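PDB 5U1T: separin from Saccharomyces cerevisiae, which cleaves the Scc1 (Mcd1) subunit of cohesin at anaphase onset as a caspase-like cysteine protease, and is held inactive by securin for most of the cell cycle. Local coordinates for residues 55-59 and 100-105; 95-99 and 111-116. Numbering follows the deposited sequence.

Contact 1 (55-59 and 100-105); sequences LNSIY and FLFNET
Tyr59 lays one face of its ring over the side chain of Glu104, whose CB sits 4.0 Å from the ring centroid and 25° off the normal, a CH-pi contact. Its chi1 of -79° (m) aims the ring at residues 100-105, and Tyr59 CE1 reaches Thr105 CG2 at 3.6 Å. At the far end Tyr59 OH passes 3.9 Å from Leu101 CG and is hydrogen-bonded to His78 of helix 69-87, so this buried phenol needs both its flat apolar ring and its polar tip. Residues 55-59 are helical throughout; 100-103 form the last turn of helix 91-103, and Glu104 and Thr105 leave it. The CA atoms lie 6.5 Å apart for Tyr59 and Glu104 but 8.8 Å for Leu55 and Leu101. Such packing belongs to the all-helical N-terminal part of separase: helices 48-64 and 91-103 meet with helix 69-87 beside them. In the wider part of the gap lies Phe100 (chi1 t), with Leu55 CB 3.9 Å from Phe100 CE2 and Asn56 CB 3.9 Å from Phe100 CZ, at the ring edge. Asn56, also t, extends its amide along the more open border to give Glu104 a short but poorly angled, weak hydrogen bond, ND2 to OE2 at 2.5 Å. Where the helix ends, Thr105 OG1 (chi1 p) donates to Leu101 O at 2.6 Å, satisfying a carbonyl of the last turn.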
loop_
_atom_site.group_PDB
_atom_site.type_symbol
_atom_site.label_atom_id
_atom_site.label_comp_id
_atom_site.label_asym_id
_atom_site.label_seq_id
_atom_site.Cartn_x
_atom_site.Cartn_y
_atom_site.Cartn_z
ATOM N N LEU A 55 -56.533 5.161 -0.213
ATOM C CA LEU A 55 -55.899 6.375 -0.715
ATOM C C LEU A 55 -54.670 6.799 0.100
ATOM O O LEU A 55 -53.587 7.002 -0.445
ATOM C CB LEU A 55 -56.914 7.517 -0.752
ATOM C CG LEU A 55 -57.765 7.571 -2.022
ATOM C CD1 LEU A 55 -58.859 8.654 -1.938
ATOM C CD2 LEU A 55 -56.826 7.777 -3.223
ATOM N N ASN A 56 -54.837 6.954 1.405
ATOM C CA ASN A 56 -53.726 7.353 2.232
ATOM C C ASN A 56 -52.597 6.320 2.223
ATOM O O ASN A 56 -51.422 6.660 2.337
ATOM C CB ASN A 56 -54.181 7.575 3.661
ATOM C CG ASN A 56 -53.030 7.910 4.565
ATOM O OD1 ASN A 56 -52.425 7.028 5.168
ATOM N ND2 ASN A 56 -52.686 9.189 4.629
ATOM N N SER A 57 -52.970 5.053 2.113
ATOM C CA SER A 57 -52.006 3.986 2.073
ATOM C C SER A 57 -51.123 4.133 0.822
ATOM O O SER A 57 -49.900 4.049 0.901
ATOM C CB SER A 57 -52.737 2.654 2.114
ATOM O OG SER A 57 -51.866 1.596 1.826
ATOM N N ILE A 58 -51.747 4.413 -0.317
ATOM C CA ILE A 58 -51.042 4.566 -1.588
ATOM C C ILE A 58 -50.235 5.872 -1.661
ATOM O O ILE A 58 -49.086 5.862 -2.101
ATOM C CB ILE A 58 -52.024 4.511 -2.791
ATOM C CG1 ILE A 58 -52.790 3.185 -2.815
ATOM C CG2 ILE A 58 -51.266 4.631 -4.085
ATOM C CD1 ILE A 58 -54.154 3.239 -3.572
ATOM N N TYR A 59 -50.832 6.988 -1.247
ATOM C CA TYR A 59 -50.125 8.270 -1.250
ATOM C C TYR A 59 -48.852 8.183 -0.406
ATOM O O TYR A 59 -47.853 8.798 -0.728
ATOM C CB TYR A 59 -51.007 9.403 -0.710
ATOM C CG TYR A 59 -52.038 9.990 -1.659
ATOM C CD1 TYR A 59 -51.670 10.566 -2.874
ATOM C CD2 TYR A 59 -53.382 10.016 -1.311
ATOM C CE1 TYR A 59 -52.614 11.108 -3.727
ATOM C CE2 TYR A 59 -54.328 10.556 -2.152
ATOM C CZ TYR A 59 -53.945 11.101 -3.357
ATOM O OH TYR A 59 -54.911 11.647 -4.181
ATOM N N PHE A 100 -58.367 16.560 1.813
ATOM C CA PHE A 100 -57.625 15.314 1.958
ATOM C C PHE A 100 -56.651 15.113 0.796
ATOM O O PHE A 100 -55.470 14.853 1.011
ATOM C CB PHE A 100 -58.611 14.152 2.061
ATOM C CG PHE A 100 -57.975 12.795 2.207
ATOM C CD1 PHE A 100 -56.877 12.598 3.031
ATOM C CD2 PHE A 100 -58.523 11.687 1.548
ATOM C CE1 PHE A 100 -56.303 11.315 3.173
ATOM C CE2 PHE A 100 -57.966 10.410 1.690
ATOM C CZ PHE A 100 -56.851 10.225 2.503
ATOM N N LEU A 101 -57.152 15.271 -0.429
ATOM C CA LEU A 101 -56.345 15.141 -1.634
ATOM C C LEU A 101 -55.149 16.100 -1.587
ATOM O O LEU A 101 -54.001 15.733 -1.934
ATOM C CB LEU A 101 -57.205 15.402 -2.887
ATOM C CG LEU A 101 -56.559 15.210 -4.273
ATOM C CD1 LEU A 101 -57.597 14.846 -5.332
ATOM C CD2 LEU A 101 -55.747 16.439 -4.725
ATOM N N PHE A 102 -55.427 17.327 -1.160
ATOM C CA PHE A 102 -54.411 18.359 -1.134
ATOM C C PHE A 102 -53.376 18.098 -0.050
ATOM O O PHE A 102 -52.181 18.248 -0.284
ATOM C CB PHE A 102 -55.032 19.715 -0.916
ATOM C CG PHE A 102 -54.060 20.840 -0.985
ATOM C CD1 PHE A 102 -53.781 21.451 -2.189
ATOM C CD2 PHE A 102 -53.436 21.312 0.160
ATOM C CE1 PHE A 102 -52.896 22.506 -2.256
ATOM C CE2 PHE A 102 -52.547 22.370 0.102
ATOM C CZ PHE A 102 -52.278 22.968 -1.108
ATOM N N ASN A 103 -53.845 17.703 1.129
ATOM C CA ASN A 103 -52.964 17.502 2.263
ATOM C C ASN A 103 -51.986 16.351 2.033
ATOM O O ASN A 103 -50.863 16.390 2.501
ATOM C CB ASN A 103 -53.779 17.270 3.528
ATOM C CG ASN A 103 -54.323 18.549 4.096
ATOM O OD1 ASN A 103 -53.875 19.644 3.750
ATOM N ND2 ASN A 103 -55.299 18.426 4.968
ATOM N N GLU A 104 -52.423 15.357 1.274
ATOM C CA GLU A 104 -51.638 14.181 1.005
ATOM C C GLU A 104 -50.604 14.406 -0.076
ATOM O O GLU A 104 -49.870 13.501 -0.398
ATOM C CB GLU A 104 -52.541 13.035 0.586
ATOM C CG GLU A 104 -53.518 12.588 1.626
ATOM C CD GLU A 104 -52.895 11.660 2.634
ATOM O OE1 GLU A 104 -52.323 12.152 3.619
ATOM O OE2 GLU A 104 -52.964 10.432 2.459
ATOM N N THR A 105 -50.531 15.605 -0.636
ATOM C CA THR A 105 -49.726 15.802 -1.841
ATOM C C THR A 105 -48.962 17.123 -1.827
ATOM O O THR A 105 -48.428 17.541 -2.851
ATOM C CB THR A 105 -50.616 15.747 -3.115
ATOM O OG1 THR A 105 -51.749 16.639 -2.967
ATOM C CG2 THR A 105 -51.132 14.331 -3.363
#

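Contact 2 (95-99 and 111-116); sequences SSEII and HSLKNI
Two isoleucines on helix 91-103 meet the first turn of the short helix 113-117, and the fit rests on branched aliphatic shape. Residues 95-99 are helical; His111 and Ser112 are extended or irregular, and the helix starts at Leu113. The closest CA pair is Ile99 and His111, at 6.6 Å. Ile99 (chi1 m, chi2 t) pushes its tip against the bend in the backbone: CD1 lies 3.7 Å from Ser112 C and 4.1 Å from Leu113 N. Leu113, also m,t, fills the hollow beside Ser95 and Ile98, with its CD1 3.3 Å from Ser95 OG and its CD2 4.0 Å from Ile98 CG2. The small serine leaves room for that methyl. Ile98 CG2 is a bump shared by two partners, because Ile116 CG1 also approaches it, at 3.8 Å; Ile116 takes m,m. At the N-cap, Ser112 turns its side chain away from residues 95-99, and its OG accepts weak bonds from Lys114 N (3.2 Å) and Asn115 N (3.5 Å), suiting a short hydroxyl to a helix start. Helix 129-142 covers Ile98 and Ile116 through Leu132, helix 69-87 reaches Ile98 through Ile82, and Tyr149 of helix 146-158 packs on Leu113.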
loop_
_atom_site.group_PDB
_atom_site.type_symbol
_atom_site.label_atom_id
_atom_site.label_comp_id
_atom_site.label_asym_id
_atom_site.label_seq_id
_atom_site.Cartn_x
_atom_site.Cartn_y
_atom_site.Cartn_z
ATOM N N SER A 95 -66.186 18.063 -0.114
ATOM C CA SER A 95 -65.363 19.144 0.388
ATOM C C SER A 95 -64.149 18.633 1.188
ATOM O O SER A 95 -63.008 19.063 0.969
ATOM C CB SER A 95 -66.218 20.074 1.248
ATOM O OG SER A 95 -65.528 21.271 1.543
ATOM N N SER A 96 -64.375 17.708 2.106
ATOM C CA SER A 96 -63.258 17.305 2.926
ATOM C C SER A 96 -62.371 16.315 2.148
ATOM O O SER A 96 -61.190 16.157 2.467
ATOM C CB SER A 96 -63.745 16.740 4.262
ATOM O OG SER A 96 -64.557 15.619 4.061
ATOM N N GLU A 97 -62.928 15.697 1.106
ATOM C CA GLU A 97 -62.127 14.913 0.167
ATOM C C GLU A 97 -61.112 15.761 -0.608
ATOM O O GLU A 97 -60.006 15.294 -0.886
ATOM C CB GLU A 97 -63.012 14.177 -0.833
ATOM C CG GLU A 97 -63.598 12.902 -0.303
ATOM C CD GLU A 97 -62.548 11.867 -0.035
ATOM O OE1 GLU A 97 -61.438 11.968 -0.618
ATOM O OE2 GLU A 97 -62.831 10.950 0.760
ATOM N N ILE A 98 -61.499 16.986 -0.961
ATOM C CA ILE A 98 -60.626 17.938 -1.642
ATOM C C ILE A 98 -59.432 18.277 -0.755
ATOM O O ILE A 98 -58.265 18.176 -1.161
ATOM C CB ILE A 98 -61.395 19.242 -2.011
ATOM C CG1 ILE A 98 -62.340 19.007 -3.201
ATOM C CG2 ILE A 98 -60.445 20.406 -2.262
ATOM C CD1 ILE A 98 -62.894 20.273 -3.811
ATOM N N ILE A 99 -59.747 18.688 0.468
ATOM C CA ILE A 99 -58.747 18.963 1.494
ATOM C C ILE A 99 -57.796 17.760 1.726
ATOM O O ILE A 99 -56.583 17.937 1.784
ATOM C CB ILE A 99 -59.465 19.393 2.797
ATOM C CG1 ILE A 99 -60.051 20.783 2.573
ATOM C CG2 ILE A 99 -58.525 19.382 3.993
ATOM C CD1 ILE A 99 -61.086 21.214 3.608
ATOM N N HIS A 111 -57.051 23.276 6.010
ATOM C CA HIS A 111 -58.123 22.799 6.860
ATOM C C HIS A 111 -59.400 23.596 6.619
ATOM O O HIS A 111 -60.274 23.684 7.484
ATOM C CB HIS A 111 -57.703 22.821 8.334
ATOM C CG HIS A 111 -56.983 24.064 8.747
ATOM N ND1 HIS A 111 -55.610 24.114 8.883
ATOM C CD2 HIS A 111 -57.449 25.289 9.097
ATOM C CE1 HIS A 111 -55.260 25.330 9.276
ATOM N NE2 HIS A 111 -56.358 26.064 9.410
ATOM N N SER A 112 -59.493 24.151 5.412
ATOM C CA SER A 112 -60.705 24.757 4.878
ATOM C C SER A 112 -60.575 24.868 3.368
ATOM O O SER A 112 -59.479 24.727 2.810
ATOM C CB SER A 112 -60.959 26.135 5.498
ATOM O OG SER A 112 -60.100 27.126 4.965
ATOM N N LEU A 113 -61.689 25.131 2.691
ATOM C CA LEU A 113 -61.634 25.287 1.244
ATOM C C LEU A 113 -60.891 26.575 0.897
ATOM O O LEU A 113 -60.362 26.727 -0.197
ATOM C CB LEU A 113 -63.036 25.274 0.646
ATOM C CG LEU A 113 -63.722 23.907 0.556
ATOM C CD1 LEU A 113 -65.024 24.006 -0.257
ATOM C CD2 LEU A 113 -62.769 22.871 -0.052
ATOM N N LYS A 114 -60.831 27.490 1.854
ATOM C CA LYS A 114 -60.188 28.775 1.639
ATOM C C LYS A 114 -58.691 28.571 1.444
ATOM O O LYS A 114 -58.046 29.289 0.675
ATOM C CB LYS A 114 -60.486 29.711 2.814
ATOM C CG LYS A 114 -59.574 30.913 2.958
ATOM C CD LYS A 114 -59.027 30.933 4.379
ATOM C CE LYS A 114 -58.144 32.129 4.656
ATOM N NZ LYS A 114 -57.516 31.983 6.005
ATOM N N ASN A 115 -58.155 27.567 2.133
ATOM C CA ASN A 115 -56.740 27.217 2.032
ATOM C C ASN A 115 -56.388 26.601 0.654
ATOM O O ASN A 115 -55.330 26.880 0.096
ATOM C CB ASN A 115 -56.354 26.256 3.167
ATOM C CG ASN A 115 -56.390 26.908 4.562
ATOM O OD1 ASN A 115 -56.092 28.096 4.730
ATOM N ND2 ASN A 115 -56.722 26.107 5.573
ATOM N N ILE A 116 -57.285 25.770 0.127
ATOM C CA ILE A 116 -57.221 25.276 -1.244
ATOM C C ILE A 116 -57.169 26.426 -2.248
ATOM O O ILE A 116 -56.231 26.527 -3.046
ATOM C CB ILE A 116 -58.437 24.382 -1.574
ATOM C CG1 ILE A 116 -58.492 23.181 -0.625
ATOM C CG2 ILE A 116 -58.446 23.956 -3.042
ATOM C CD1 ILE A 116 -57.173 22.429 -0.467
#

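Helix 91-103 serves both contacts: residues 95-99 pack on 111-116 in contact 2, and the following turn, from Phe100, packs on 55-59 in contact 1. The centres are 13 Å apart and the two touch directly, Phe102 CB lying 3.5 Å from Ile116 CD1. Phe102 points away from 55-59, which lets it face the other layer, where Leu132 of helix 129-142 touches both it and Ile116. His78 of helix 69-87 is a further bridge, hydrogen-bonded to Tyr59 of contact 1 and to Glu97 within 95-99. Both contacts lie away from Cys1497, the probable catalytic cysteine, with centres about 55 and 65 Å from the centre of the chain.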